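Hemolysin BL lytic component L1 (Bacillus cereus, PDB 7NMQ) is one component of haemolysin BL, an alpha-helical pore-forming enterotoxin, and probably acts with its partner components to lyse host cell membranes. Local coordinates at residues Q76-T80 / E127-V131. Sequence-based numbering, arbitrary orientation.
Sequences QIQKT and EVTDV
The carboxylate of Glu127 receives Lys79 NZ at its OE1 edge, on its syn lone pair, on the side of OE2, with NZ to OE1 at 3.0 Å. The pair is therefore a hydrogen-bonded salt bridge. A water tilted well out of the carboxylate plane donates to Glu127 OE2 (2.6 Å) and accepts a weak bond from Lys79 NZ, giving a second path between the charges. Lys79 gets there by bending at chi2 (65°) and chi4 (52°), which folds the ammonium over to the opposing helix. Asn83, a turn further along the same helix, bonds to both ends, its OD1 to Lys79 NZ and its ND2 to Glu127 OE1, and so limits their rotation.

The Gln76 amide meets Val131 with its oxygen end rather than a face: OE1 lies 3.7 Å from Val131 CA and 3.8 Å from CG2, van der Waals contacts. That same CG2 packs 3.6 Å from the backbone O of Gln76. Deeper in, the methyls of Thr80 and Val128 meet at CG2 to CG2 (3.9 Å), their side chains crossing nearly perpendicularly, while Leu304 of helix 275-325 touches Thr80 and Val131.

Local axes 9.9 Å apart at 158° establish antiparallel packing of the successive helices 45-103 and 107-154, polar outside and apolar within, as expected of the elongated helical bundle of ClyA-like toxins.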
loop_
_atom_site.group_PDB
_atom_site.type_symbol
_atom_site.label_atom_id
_atom_site.label_comp_id
_atom_site.label_asym_id
_atom_site.label_seq_id
_atom_site.Cartn_x
_atom_site.Cartn_y
_atom_site.Cartn_z
ATOM N N GLN A 76 -2.698 -10.477 -5.300
ATOM C CA GLN A 76 -3.504 -9.987 -6.434
ATOM C C GLN A 76 -3.058 -8.593 -6.869
ATOM O O GLN A 76 -3.044 -8.309 -8.110
ATOM C CB GLN A 76 -4.993 -9.963 -6.132
ATOM C CG GLN A 76 -5.589 -11.339 -5.940
ATOM C CD GLN A 76 -7.080 -11.285 -6.205
ATOM O OE1 GLN A 76 -7.636 -10.321 -6.754
ATOM N NE2 GLN A 76 -7.739 -12.349 -5.849
ATOM N N ILE A 77 -2.695 -7.731 -5.939
ATOM C CA ILE A 77 -2.114 -6.421 -6.297
ATOM C C ILE A 77 -0.758 -6.647 -6.950
ATOM O O ILE A 77 -0.441 -5.948 -7.956
ATOM C CB ILE A 77 -2.017 -5.481 -5.085
ATOM C CG1 ILE A 77 -3.390 -5.205 -4.496
ATOM C CG2 ILE A 77 -1.338 -4.183 -5.470
ATOM C CD1 ILE A 77 -3.369 -4.296 -3.318
ATOM N N GLN A 78 0.053 -7.535 -6.408
ATOM C CA GLN A 78 1.377 -7.828 -7.017
ATOM C C GLN A 78 1.207 -8.336 -8.453
ATOM O O GLN A 78 2.084 -8.002 -9.297
ATOM C CB GLN A 78 2.115 -8.858 -6.177
ATOM C CG GLN A 78 2.538 -8.258 -4.849
ATOM C CD GLN A 78 3.061 -9.280 -3.882
ATOM O OE1 GLN A 78 2.653 -10.430 -3.910
ATOM N NE2 GLN A 78 3.915 -8.837 -2.971
ATOM N N LYS A 79 0.170 -9.113 -8.750
ATOM C CA LYS A 79 -0.064 -9.622 -10.138
ATOM C C LYS A 79 -0.342 -8.414 -11.034
ATOM O O LYS A 79 0.004 -8.500 -12.240
ATOM C CB LYS A 79 -1.202 -10.632 -10.179
ATOM C CG LYS A 79 -1.573 -11.195 -11.531
ATOM C CD LYS A 79 -0.519 -12.009 -12.155
ATOM C CE LYS A 79 -1.067 -12.931 -13.227
ATOM N NZ LYS A 79 -1.885 -12.206 -14.233
ATOM N N THR A 80 -0.982 -7.360 -10.556
ATOM C CA THR A 80 -1.245 -6.139 -11.360
ATOM C C THR A 80 0.118 -5.609 -11.832
ATOM O O THR A 80 0.281 -5.160 -12.956
ATOM C CB THR A 80 -2.036 -5.126 -10.520
ATOM O OG1 THR A 80 -3.216 -5.785 -10.036
ATOM C CG2 THR A 80 -2.363 -3.883 -11.316
ATOM N N GLU A 127 -8.430 -7.447 -15.684
ATOM C CA GLU A 127 -7.877 -8.083 -14.473
ATOM C C GLU A 127 -7.872 -7.070 -13.333
ATOM O O GLU A 127 -8.172 -7.473 -12.184
ATOM C CB GLU A 127 -6.485 -8.649 -14.671
ATOM C CG GLU A 127 -6.475 -9.928 -15.501
ATOM C CD GLU A 127 -5.211 -10.774 -15.371
ATOM O OE1 GLU A 127 -4.391 -10.585 -14.379
ATOM O OE2 GLU A 127 -5.052 -11.658 -16.231
ATOM N N VAL A 128 -7.581 -5.800 -13.598
ATOM C CA VAL A 128 -7.578 -4.801 -12.500
ATOM C C VAL A 128 -8.986 -4.721 -11.928
ATOM O O VAL A 128 -9.119 -4.590 -10.709
ATOM C CB VAL A 128 -7.092 -3.394 -12.894
ATOM C CG1 VAL A 128 -7.192 -2.425 -11.729
ATOM C CG2 VAL A 128 -5.681 -3.436 -13.377
ATOM N N THR A 129 -10.027 -4.704 -12.746
ATOM C CA THR A 129 -11.428 -4.665 -12.276
ATOM C C THR A 129 -11.657 -5.776 -11.252
ATOM O O THR A 129 -12.291 -5.513 -10.196
ATOM C CB THR A 129 -12.419 -4.810 -13.428
ATOM O OG1 THR A 129 -12.241 -3.598 -14.152
ATOM C CG2 THR A 129 -13.840 -5.004 -12.951
ATOM N N ASP A 130 -11.143 -6.970 -11.521
ATOM C CA ASP A 130 -11.325 -8.127 -10.601
ATOM C C ASP A 130 -10.596 -7.880 -9.275
ATOM O O ASP A 130 -11.105 -8.244 -8.206
ATOM C CB ASP A 130 -10.838 -9.426 -11.237
ATOM C CG ASP A 130 -11.672 -9.819 -12.450
ATOM O OD1 ASP A 130 -12.813 -9.266 -12.606
ATOM O OD2 ASP A 130 -11.191 -10.657 -13.224
ATOM N N VAL A 131 -9.424 -7.298 -9.346
ATOM C CA VAL A 131 -8.626 -7.028 -8.138
ATOM C C VAL A 131 -9.354 -5.960 -7.341
ATOM O O VAL A 131 -9.460 -6.083 -6.113
ATOM C CB VAL A 131 -7.197 -6.612 -8.471
ATOM C CG1 VAL A 131 -6.439 -6.201 -7.223
ATOM C CG2 VAL A 131 -6.469 -7.712 -9.208
HETATM O O HOH W 1 -2.643 -11.860 -17.277
#